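Long-range contacts in aromatic amino acid aminotransferase I (Candida albicans WO-1, PDB 6HNU), which probably catalyses the pyridoxal-phosphate-dependent transfer of the amino group of aromatic amino acids to 2-oxoglutarate, yielding aromatic oxo-acids and glutamate: residues Q116-H121 against A342-W347; A60-P65 against T81-F86; S299-P304 against D354-L359; W133-S138 against W310-K315. One frame throughout, in Å; residues are numbered along the deposited sequence. Where two conformers were deposited one is given.

Contact 1 (Q116-H121 against A342-W347); sequences QFIKEH and ALLRKW. With TRS (2-amino-2-hydroxymethyl-propane-1,3-diol), chain K.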
# COMPACT_ATOMS: atom_id res chain seq x y z
N GLN B 116 0.39 14.38 14.25
CA GLN B 116 0.87 15.29 15.32
C GLN B 116 2.00 14.62 16.12
O GLN B 116 3.04 15.26 16.36
CB GLN B 116 -0.26 15.70 16.26
CG GLN B 116 0.23 16.61 17.39
CD GLN B 116 -0.89 16.97 18.33
OE1 GLN B 116 -1.48 16.11 18.98
NE2 GLN B 116 -1.20 18.26 18.40
N PHE B 117 1.80 13.38 16.55
CA PHE B 117 2.80 12.68 17.37
C PHE B 117 4.08 12.52 16.54
O PHE B 117 5.18 12.81 17.02
CB PHE B 117 2.32 11.32 17.85
CG PHE B 117 3.30 10.69 18.79
CD1 PHE B 117 4.41 10.01 18.31
CD2 PHE B 117 3.11 10.75 20.15
CE1 PHE B 117 5.30 9.41 19.16
CE2 PHE B 117 4.01 10.18 21.02
CZ PHE B 117 5.10 9.50 20.53
N ILE B 118 3.93 12.06 15.31
CA ILE B 118 5.11 11.68 14.48
C ILE B 118 5.83 12.97 14.04
O ILE B 118 7.06 12.98 13.97
CB ILE B 118 4.62 10.71 13.38
CG1 ILE B 118 5.53 9.50 13.25
CG2 ILE B 118 4.38 11.40 12.06
CD1 ILE B 118 5.73 8.75 14.54
N LYS B 119 5.11 14.08 13.87
CA LYS B 119 5.75 15.38 13.55
C LYS B 119 6.53 15.88 14.77
O LYS B 119 7.66 16.37 14.60
CB LYS B 119 4.72 16.37 13.02
CG LYS B 119 5.35 17.64 12.50
CD LYS B 119 4.42 18.56 11.71
CE LYS B 119 5.14 19.74 11.10
NZ LYS B 119 4.27 20.53 10.20
N GLU B 120 5.97 15.78 15.97
CA GLU B 120 6.67 16.19 17.20
C GLU B 120 7.94 15.34 17.36
O GLU B 120 8.99 15.90 17.66
CB GLU B 120 5.80 15.99 18.43
CG GLU B 120 4.65 16.98 18.49
CD GLU B 120 3.60 16.72 19.57
OE1 GLU B 120 3.45 15.56 20.07
OE2 GLU B 120 2.90 17.69 19.89
N HIS B 121 7.81 14.03 17.20
CA HIS B 121 8.96 13.08 17.22
C HIS B 121 10.05 13.55 16.26
O HIS B 121 11.24 13.74 16.71
CB HIS B 121 8.50 11.66 16.92
CG HIS B 121 9.65 10.73 16.74
ND1 HIS B 121 10.44 10.30 17.80
CD2 HIS B 121 10.18 10.20 15.61
CE1 HIS B 121 11.41 9.53 17.33
NE2 HIS B 121 11.28 9.46 15.97
N ALA B 342 -2.45 4.90 19.51
CA ALA B 342 -2.84 4.50 20.89
C ALA B 342 -1.58 4.11 21.68
O ALA B 342 -1.38 4.64 22.76
CB ALA B 342 -3.86 3.42 20.83
N LEU B 343 -0.70 3.29 21.08
CA LEU B 343 0.54 2.85 21.74
C LEU B 343 1.43 4.07 21.99
O LEU B 343 1.88 4.22 23.13
CB LEU B 343 1.21 1.76 20.90
CG LEU B 343 2.58 1.31 21.40
CD1 LEU B 343 2.84 -0.15 21.01
CD2 LEU B 343 3.67 2.22 20.85
N LEU B 344 1.65 4.94 21.00
CA LEU B 344 2.62 6.04 21.14
C LEU B 344 2.13 7.05 22.17
O LEU B 344 2.97 7.59 22.91
CB LEU B 344 2.87 6.68 19.76
CG LEU B 344 3.61 5.78 18.76
CD1 LEU B 344 3.47 6.35 17.36
CD2 LEU B 344 5.07 5.63 19.12
N ARG B 345 0.82 7.32 22.20
CA ARG B 345 0.23 8.32 23.14
C ARG B 345 0.14 7.72 24.54
O ARG B 345 0.29 8.50 25.49
CB ARG B 345 -1.12 8.78 22.60
CG ARG B 345 -0.92 9.71 21.42
CD ARG B 345 -2.19 10.23 20.81
NE ARG B 345 -1.85 11.20 19.77
CZ ARG B 345 -1.57 12.48 20.01
NH1 ARG B 345 -1.59 12.95 21.25
NH2 ARG B 345 -1.24 13.28 19.01
N LYS B 346 0.00 6.41 24.65
CA LYS B 346 -0.04 5.74 25.99
C LYS B 346 1.37 5.80 26.59
O LYS B 346 1.54 6.15 27.78
CB LYS B 346 -0.56 4.31 25.87
CG LYS B 346 -0.61 3.55 27.20
CD LYS B 346 -1.55 4.22 28.20
CE LYS B 346 -1.56 3.53 29.55
NZ LYS B 346 -2.44 4.26 30.49
N TRP B 347 2.39 5.54 25.77
CA TRP B 347 3.80 5.64 26.20
C TRP B 347 4.20 7.10 26.37
O TRP B 347 5.04 7.41 27.25
CB TRP B 347 4.67 4.93 25.16
CG TRP B 347 4.57 3.44 25.13
CD1 TRP B 347 3.83 2.60 25.89
CD2 TRP B 347 5.34 2.62 24.25
NE1 TRP B 347 4.07 1.30 25.51
CE2 TRP B 347 5.00 1.29 24.51
CE3 TRP B 347 6.29 2.90 23.27
CZ2 TRP B 347 5.59 0.22 23.83
CZ3 TRP B 347 6.87 1.86 22.58
CH2 TRP B 347 6.53 0.53 22.87
C TRS K . 0.39 16.29 22.52
C1 TRS K . 1.23 17.56 22.39
C2 TRS K . -0.79 16.35 21.56
C3 TRS K . -0.09 16.17 23.97
N TRS K . 1.28 15.11 22.14
O1 TRS K . 0.81 18.36 21.30
O2 TRS K . -1.90 15.59 21.99
O3 TRS K . -0.42 14.84 24.34
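Phe-117 and Leu-344 meet where two helices of the class I aminotransferase fold cross, helix 112-126 and the long helix 334-377; the axes of the short segments pass 10.9 Å apart at 58°. The apolar part of the contact is a CH-pi interaction. With CG anti to the backbone N (chi1 -174°), the Phe-117 ring lies against Leu-344, whose CB stands over the centre of one ring face, 3.7 Å from the centroid. The two side chains cross at about a right angle, and the broad flat ring also meets both methyls of the leucine. At another corner of the ring, CE2 touches the backbone O of Leu-344 at 3.4 Å. Ile-118 adds a looser touch, its CD1 4.3 Å from CD1 of Leu-344. His-349, on the same long helix, stacks on Phe-117.

The polar part lies toward solvent, where long chains with polar ends are suitable. Arg-345 is extended from CG to NE, and its guanidinium is held by bonds from NH2 to Glu-113 O and from NE to Asn-341 OD1. The model also gives a bond from Arg-345 NH2 to Gln-116 OE1 (2.8 Å), which is doubtful because that oxygen sits too close to a bound Tris molecule.

Tris, a common buffer compound and not a substrate, lies beside both helices. Its O2 accepts from Arg-345 NH1, a less certain bond, while its N donates to Glu-120 OE1 at 3.0 Å and its O1 to Glu-120 OE2 at 2.6 Å.

Contact 2 (A60-P65 against T81-F86); sequences ADIPTP and TTIEVF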
# COMPACT_ATOMS: atom_id res chain seq x y z
N ALA B 60 -5.26 -3.73 22.38
CA ALA B 60 -3.97 -4.43 22.38
C ALA B 60 -3.36 -4.40 23.78
O ALA B 60 -3.56 -3.42 24.51
CB ALA B 60 -3.04 -3.80 21.37
N ASP B 61 -2.60 -5.45 24.12
CA ASP B 61 -1.80 -5.50 25.35
C ASP B 61 -0.37 -5.18 24.95
O ASP B 61 0.12 -5.82 23.99
CB ASP B 61 -1.93 -6.86 26.01
CG ASP B 61 -3.28 -7.11 26.64
OD1 ASP B 61 -4.16 -6.18 26.64
OD2 ASP B 61 -3.43 -8.24 27.14
N ILE B 62 0.23 -4.18 25.59
CA ILE B 62 1.57 -3.64 25.24
C ILE B 62 2.40 -3.50 26.51
O ILE B 62 1.85 -3.45 27.61
CB ILE B 62 1.40 -2.30 24.50
CG1 ILE B 62 0.97 -1.17 25.44
CG2 ILE B 62 0.40 -2.51 23.35
CD1 ILE B 62 0.71 0.16 24.73
N PRO B 63 3.74 -3.46 26.38
CA PRO B 63 4.61 -3.26 27.55
C PRO B 63 4.55 -1.83 28.09
O PRO B 63 3.99 -0.95 27.39
CB PRO B 63 6.00 -3.68 27.04
CG PRO B 63 5.94 -3.44 25.55
CD PRO B 63 4.51 -3.76 25.15
N THR B 64 5.11 -1.61 29.30
CA THR B 64 4.97 -0.34 30.05
C THR B 64 6.33 0.34 30.18
O THR B 64 7.31 -0.28 30.58
CB THR B 64 4.29 -0.55 31.41
OG1 THR B 64 5.06 -1.49 32.15
CG2 THR B 64 2.87 -1.04 31.24
N PRO B 65 6.43 1.64 29.85
CA PRO B 65 7.65 2.38 30.11
C PRO B 65 7.94 2.29 31.60
O PRO B 65 6.99 2.29 32.39
CB PRO B 65 7.31 3.80 29.69
CG PRO B 65 6.15 3.67 28.73
CD PRO B 65 5.38 2.47 29.23
N THR B 81 -0.05 -3.16 29.77
CA THR B 81 -1.23 -2.26 29.80
C THR B 81 -2.11 -2.57 28.57
O THR B 81 -1.56 -2.95 27.51
CB THR B 81 -0.79 -0.80 29.96
OG1 THR B 81 -1.92 -0.03 30.39
CG2 THR B 81 -0.22 -0.20 28.70
N THR B 82 -3.42 -2.46 28.74
CA THR B 82 -4.40 -2.65 27.65
C THR B 82 -4.78 -1.27 27.11
O THR B 82 -5.32 -0.45 27.87
CB THR B 82 -5.59 -3.50 28.11
OG1 THR B 82 -5.07 -4.76 28.55
CG2 THR B 82 -6.64 -3.68 27.03
N ILE B 83 -4.51 -1.04 25.82
CA ILE B 83 -5.02 0.16 25.10
C ILE B 83 -6.30 -0.27 24.37
O ILE B 83 -6.36 -1.39 23.86
CB ILE B 83 -3.96 0.76 24.16
CG1 ILE B 83 -3.32 -0.32 23.29
CG2 ILE B 83 -2.91 1.51 24.97
CD1 ILE B 83 -2.48 0.17 22.13
N GLU B 84 -7.26 0.63 24.32
CA GLU B 84 -8.59 0.42 23.73
C GLU B 84 -8.88 1.57 22.78
O GLU B 84 -8.68 2.75 23.17
CB GLU B 84 -9.64 0.37 24.83
CG GLU B 84 -9.47 -0.79 25.77
CD GLU B 84 -10.73 -1.06 26.58
OE1 GLU B 84 -11.26 -0.08 27.12
OE2 GLU B 84 -11.22 -2.24 26.59
N VAL B 85 -9.27 1.21 21.56
CA VAL B 85 -9.89 2.16 20.61
C VAL B 85 -11.32 1.71 20.32
O VAL B 85 -11.55 0.74 19.57
CB VAL B 85 -9.04 2.32 19.35
CG1 VAL B 85 -9.64 3.42 18.50
CG2 VAL B 85 -7.58 2.63 19.71
N PHE B 86 -12.28 2.44 20.88
CA PHE B 86 -13.71 2.26 20.59
C PHE B 86 -14.08 2.90 19.25
O PHE B 86 -13.38 3.83 18.77
CB PHE B 86 -14.52 2.89 21.73
CG PHE B 86 -14.45 2.12 23.01
CD1 PHE B 86 -13.44 2.35 23.93
CD2 PHE B 86 -15.42 1.17 23.31
CE1 PHE B 86 -13.42 1.65 25.13
CE2 PHE B 86 -15.37 0.46 24.51
CZ PHE B 86 -14.37 0.70 25.41
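Asp-61 and Thr-82 face each other as a non-hydrogen-bonded pair of a two-stranded antiparallel ribbon, strands 57-62 and 81-86. Their side chains lie side by side and point the same way, and Thr-82 OG1 donates to Asp-61 OD1 at 2.5 Å. The hydroxyl comes from above the carboxylate, 46° out of its plane. Threonine carries its hydroxyl one bond from CB and aspartate its oxygens one bond further, so neighbours on one face can meet without long chains.

The other face carries Ala-60, Ile-62, Thr-81 and Ile-83. Ile-62 and Thr-81 run side by side, with CG1 of the isoleucine 3.6 Å from CG2 of the threonine. That CG1 lies between the backbone N and the carbonyl carbon (chi1 73°), on the side of Thr-81. Ile-62 and Ile-83 instead cross at about a right angle, CD1 of the first 3.9 Å from CG2 of the second. Small Ala-60 lets its CB rest 4.0 Å from Ile-83 CG1. Beta-branched residues fit such extended backbone; Ile-62 meets Trp-347 and Ile-83 meets Ala-342 of helix 334-377.

Ala-60 and Asp-61 also pair with a strand of the second subunit, so the ribbon continues across the dimer interface. Within the chain, Ala-60 and Ile-83 exchange two backbone hydrogen bonds. So do Ile-62 and Thr-81, both nearly straight; Thr-81 N donates to Ile-62 O at 2.9 Å (168°).

Contact 3 (S299-P304 against D354-L359); sequences SKVLAP and DWLIGL. With PLP (pyridoxal-5'-phosphate), chain I.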
# COMPACT_ATOMS: atom_id res chain seq x y z
N SER B 299 9.01 -0.35 11.12
CA SER B 299 9.24 -1.80 10.89
C SER B 299 10.30 -2.37 11.83
O SER B 299 10.04 -3.47 12.35
CB SER B 299 9.54 -2.10 9.43
OG SER B 299 8.37 -1.89 8.68
N LYS B 300 11.42 -1.69 12.03
CA LYS B 300 12.56 -2.25 12.80
C LYS B 300 12.47 -1.80 14.27
O LYS B 300 13.34 -2.22 15.06
CB LYS B 300 13.91 -1.80 12.27
CG LYS B 300 14.07 -1.76 10.77
CD LYS B 300 13.83 -3.04 10.09
CE LYS B 300 13.97 -2.85 8.59
NZ LYS B 300 13.82 -4.12 7.85
N VAL B 301 11.46 -0.99 14.60
CA VAL B 301 11.29 -0.36 15.95
C VAL B 301 10.12 -1.02 16.67
O VAL B 301 10.28 -1.43 17.85
CB VAL B 301 11.15 1.16 15.86
CG1 VAL B 301 10.79 1.74 17.21
CG2 VAL B 301 12.40 1.82 15.30
N LEU B 302 8.96 -1.14 16.03
CA LEU B 302 7.78 -1.78 16.63
C LEU B 302 7.59 -3.15 15.99
O LEU B 302 7.89 -4.17 16.67
CB LEU B 302 6.57 -0.85 16.46
CG LEU B 302 6.67 0.53 17.10
CD1 LEU B 302 5.37 1.28 16.89
CD2 LEU B 302 7.02 0.49 18.59
N ALA B 303 7.15 -3.23 14.73
CA ALA B 303 6.99 -4.52 14.02
C ALA B 303 6.81 -4.26 12.52
O ALA B 303 6.14 -3.31 12.15
CB ALA B 303 5.83 -5.30 14.59
N PRO B 304 7.37 -5.10 11.64
CA PRO B 304 7.16 -4.93 10.20
C PRO B 304 5.69 -4.92 9.76
O PRO B 304 5.34 -4.22 8.80
CB PRO B 304 7.90 -6.14 9.59
CG PRO B 304 8.91 -6.56 10.63
CD PRO B 304 8.28 -6.23 11.96
N ASP B 354 12.08 5.97 25.90
CA ASP B 354 12.54 4.84 26.73
C ASP B 354 12.67 3.59 25.84
O ASP B 354 13.61 2.76 26.04
CB ASP B 354 11.61 4.56 27.90
CG ASP B 354 11.50 5.65 28.97
OD1 ASP B 354 12.49 6.34 29.20
OD2 ASP B 354 10.43 5.71 29.61
N TRP B 355 11.70 3.40 24.96
CA TRP B 355 11.68 2.22 24.07
C TRP B 355 12.91 2.25 23.16
O TRP B 355 13.60 1.20 23.02
CB TRP B 355 10.37 2.16 23.28
CG TRP B 355 10.36 1.02 22.33
CD1 TRP B 355 10.72 1.03 21.01
CD2 TRP B 355 10.04 -0.33 22.66
NE1 TRP B 355 10.56 -0.22 20.48
CE2 TRP B 355 10.16 -1.08 21.46
CE3 TRP B 355 9.58 -0.96 23.82
CZ2 TRP B 355 9.85 -2.43 21.40
CZ3 TRP B 355 9.28 -2.31 23.75
CH2 TRP B 355 9.42 -3.04 22.57
N LEU B 356 13.19 3.40 22.56
CA LEU B 356 14.35 3.58 21.63
C LEU B 356 15.67 3.42 22.39
O LEU B 356 16.63 2.86 21.81
CB LEU B 356 14.23 4.94 20.95
CG LEU B 356 12.94 5.16 20.18
CD1 LEU B 356 12.96 6.54 19.58
CD2 LEU B 356 12.73 4.10 19.09
N ILE B 357 15.72 3.78 23.69
CA ILE B 357 16.95 3.62 24.51
C ILE B 357 17.15 2.13 24.85
O ILE B 357 18.29 1.65 24.80
CB ILE B 357 16.84 4.56 25.74
CG1 ILE B 357 17.08 6.00 25.30
CG2 ILE B 357 17.79 4.13 26.85
CD1 ILE B 357 16.51 7.01 26.25
N GLY B 358 16.06 1.42 25.12
CA GLY B 358 16.05 -0.04 25.32
C GLY B 358 16.47 -0.75 24.04
O GLY B 358 17.31 -1.69 24.10
N LEU B 359 15.98 -0.29 22.89
CA LEU B 359 16.36 -0.86 21.57
C LEU B 359 17.87 -0.68 21.36
O LEU B 359 18.52 -1.67 20.99
CB LEU B 359 15.48 -0.20 20.51
CG LEU B 359 15.54 -0.78 19.10
CD1 LEU B 359 15.08 -2.23 19.08
CD2 LEU B 359 14.67 0.04 18.15
N1 PLP I . 14.69 0.08 3.09
C2 PLP I . 15.79 -0.61 3.39
C2A PLP I . 17.11 -0.07 2.95
C3 PLP I . 15.72 -1.81 4.09
O3 PLP I . 16.89 -2.50 4.30
C4 PLP I . 14.46 -2.31 4.46
C4A PLP I . 14.36 -3.59 5.17
C5 PLP I . 13.32 -1.56 4.17
C6 PLP I . 13.48 -0.39 3.46
C5A PLP I . 11.93 -2.06 4.48
O4P PLP I . 11.12 -1.03 5.11
P PLP I . 9.62 -1.18 5.43
O1P PLP I . 9.36 0.11 6.19
O2P PLP I . 9.47 -2.47 6.28
O3P PLP I . 8.86 -1.28 4.11
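Trp-355 holds CG anti to its backbone N (chi1 177°) and Val-301 does the same with CG1 (chi1 172°), which turns CG of the tryptophan toward the loop and CG1 of the valine toward helix 334-377. The loop leaves strand 292-297 and carries the Ser-X-Ser-Lys sequence, Ser-297 to Lys-300, whose lysine is the cofactor lysine in class I aminotransferases. The two side chains slide past each other in opposite directions, and Val-301 CG1 lies 3.9 Å from Trp-355 CD1.

The polar link is made by the indole: Trp-355 NE1 donates to Val-301 O at 2.9 Å. The oxygen lies at the ring edge, in the indole plane, whereas the donor stands 41° above the carbonyl plane. A tryptophan suits this place because it offers a hydrophobic surface to the buried loop together with one N-H for a backbone oxygen. Leucines fill in around Val-301. Leu-356 sends CD2 to within 3.6 Å of Val-301 CG1, crossing obliquely, while Leu-359 crosses at about a right angle with CD2 4.1 Å from Val-301 CG2. From the loop itself, Leu-302 CD2 approaches Trp-355 NE1 to 4.1 Å. Phe-67 meets the indole edge-to-face, and Tyr-52 of the second subunit packs on it.

Away from the helix, the Lys-300 chain bends at chi2 and runs toward the cofactor; its NZ bonds to Tyr-105 OH of the second subunit. One residue earlier, Ser-299 OG donates to phosphate oxygen O2P of pyridoxal phosphate at 2.7 Å.

Contact 4 (W133-S138 against W310-K315); sequences WDVIVS and WIVGQK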
# COMPACT_ATOMS: atom_id res chain seq x y z
N TRP B 133 8.32 22.56 6.14
CA TRP B 133 8.54 21.10 6.16
C TRP B 133 7.26 20.44 6.67
O TRP B 133 6.40 21.11 7.36
CB TRP B 133 9.75 20.69 6.99
CG TRP B 133 9.57 20.82 8.47
CD1 TRP B 133 9.70 21.98 9.18
CD2 TRP B 133 9.20 19.80 9.43
NE1 TRP B 133 9.47 21.75 10.51
CE2 TRP B 133 9.13 20.44 10.70
CE3 TRP B 133 8.94 18.43 9.36
CZ2 TRP B 133 8.83 19.74 11.87
CZ3 TRP B 133 8.63 17.74 10.52
CH2 TRP B 133 8.59 18.39 11.76
N ASP B 134 7.10 19.18 6.33
CA ASP B 134 5.92 18.42 6.80
C ASP B 134 6.26 16.93 6.84
O ASP B 134 7.38 16.54 6.46
CB ASP B 134 4.70 18.70 5.93
CG ASP B 134 3.39 18.68 6.72
OD1 ASP B 134 3.43 18.62 7.99
OD2 ASP B 134 2.36 18.69 6.08
N VAL B 135 5.30 16.19 7.38
CA VAL B 135 5.28 14.71 7.36
C VAL B 135 3.95 14.27 6.75
O VAL B 135 2.90 14.89 7.04
CB VAL B 135 5.50 14.17 8.77
CG1 VAL B 135 6.85 14.59 9.30
CG2 VAL B 135 4.42 14.61 9.71
N ILE B 136 4.01 13.22 5.96
CA ILE B 136 2.83 12.47 5.45
C ILE B 136 3.05 11.00 5.79
O ILE B 136 4.19 10.57 6.00
CB ILE B 136 2.64 12.72 3.94
CG1 ILE B 136 3.84 12.28 3.10
CG2 ILE B 136 2.28 14.19 3.72
CD1 ILE B 136 3.61 12.24 1.59
N VAL B 137 1.98 10.26 5.87
CA VAL B 137 2.04 8.81 6.15
C VAL B 137 2.48 8.07 4.89
O VAL B 137 2.29 8.55 3.73
CB VAL B 137 0.71 8.30 6.72
CG1 VAL B 137 0.44 8.97 8.04
CG2 VAL B 137 -0.45 8.47 5.74
N SER B 138 3.12 6.93 5.12
CA SER B 138 3.42 5.89 4.12
C SER B 138 2.94 4.55 4.67
O SER B 138 2.62 4.47 5.88
CB SER B 138 4.88 5.85 3.83
OG SER B 138 5.56 5.20 4.89
N TRP B 310 6.38 7.01 7.59
CA TRP B 310 6.10 8.39 7.17
C TRP B 310 7.23 8.92 6.30
O TRP B 310 8.31 8.28 6.15
CB TRP B 310 5.76 9.28 8.39
CG TRP B 310 6.87 9.45 9.36
CD1 TRP B 310 7.72 10.50 9.44
CD2 TRP B 310 7.27 8.52 10.38
NE1 TRP B 310 8.60 10.30 10.46
CE2 TRP B 310 8.37 9.09 11.05
CE3 TRP B 310 6.82 7.27 10.79
CZ2 TRP B 310 9.02 8.46 12.10
CZ3 TRP B 310 7.46 6.63 11.83
CH2 TRP B 310 8.55 7.23 12.47
N ILE B 311 6.98 10.07 5.70
CA ILE B 311 7.93 10.71 4.76
C ILE B 311 8.08 12.14 5.24
O ILE B 311 7.03 12.77 5.48
CB ILE B 311 7.42 10.59 3.32
CG1 ILE B 311 7.22 9.13 2.89
CG2 ILE B 311 8.33 11.32 2.34
CD1 ILE B 311 6.35 8.95 1.65
N VAL B 312 9.32 12.60 5.41
CA VAL B 312 9.66 13.97 5.84
C VAL B 312 10.27 14.71 4.65
O VAL B 312 11.21 14.20 4.02
CB VAL B 312 10.60 14.02 7.05
CG1 VAL B 312 10.62 15.42 7.63
CG2 VAL B 312 10.22 12.97 8.10
N GLY B 313 9.79 15.92 4.42
CA GLY B 313 10.31 16.76 3.34
C GLY B 313 9.51 18.04 3.19
O GLY B 313 8.65 18.37 4.03
N GLN B 314 9.85 18.81 2.16
CA GLN B 314 9.24 20.14 2.03
C GLN B 314 7.80 19.95 1.55
O GLN B 314 7.51 18.97 0.84
CB GLN B 314 10.09 21.10 1.21
CG GLN B 314 10.30 20.74 -0.23
CD GLN B 314 10.83 21.97 -0.94
OE1 GLN B 314 10.10 22.94 -1.14
NE2 GLN B 314 12.12 21.98 -1.25
N LYS B 315 6.93 20.86 1.98
CA LYS B 315 5.46 20.80 1.76
C LYS B 315 5.15 20.52 0.30
O LYS B 315 4.36 19.62 0.04
CB LYS B 315 4.81 22.13 2.15
CG LYS B 315 3.52 22.01 2.91
CD LYS B 315 3.77 21.98 4.40
CE LYS B 315 3.88 23.36 5.01
NZ LYS B 315 4.07 23.27 6.47
O HOH W 1 8.17 5.71 4.77
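Ile-136 and Ile-311 exchange two backbone hydrogen bonds, Ile-136 N to Ile-311 O at 3.1 Å and Ile-311 N to Ile-136 O at 2.9 Å, and Asp-134 pairs in the same way with Gly-313 in this antiparallel ladder. Between these pairs, Val-135 and Val-312 lie side by side, CG1 of the first 3.9 Å from CG2 of the second. Branched aliphatic residues suit both buried faces of the strands. Trp-133 points away overall, yet its CE3 reaches 3.9 Å from Val-312 CG1.

At one end Lys-315, bent at chi2 and chi3, lays CD 3.7 Å from Asp-134 CB and gives a weak bond from NZ to Trp-133 O (3.3 Å). At the other, a water links Ser-138 OG (2.7 Å) and Trp-310 O (2.9 Å). Ser-138 OG is also bonded to Gly-140 N of the cofactor pocket.

The ladder belongs to the central mixed sheet of the cofactor-binding domain of class I aminotransferases: strand 133-138 is its edge within this chain, and strand 309-314 runs antiparallel to it and to 292-297. Helix 315-327 covers Ile-136 and Ile-311, while helix 112-126 lies over Val-135 (Lys-119) and touches Trp-133 and Trp-310.

In the fold
Helix 334-377 ties three contacts together: it supplies one side of contacts 1 and 3, and its Trp-347 reaches contact 2, where NE1 probably bonds to Pro-63 O at 2.9 Å. Trp-347 CH2 also packs 3.5 Å from Trp-355 CE3 of contact 3. Contact 4 joins contact 1 through helix 112-126, by a salt bridge from Lys-119 NZ to Asp-134 OD1 at 3.0 Å. Contact 3 reaches the active site directly, while the side chains of Ser-138 in contact 4 and Ile-118 in contact 1 are about 6 and 12 Å from pyridoxal phosphate. Contacts 1, 2 and 3 all touch the second subunit; contact 2 lies away from the cofactor and substrate sites.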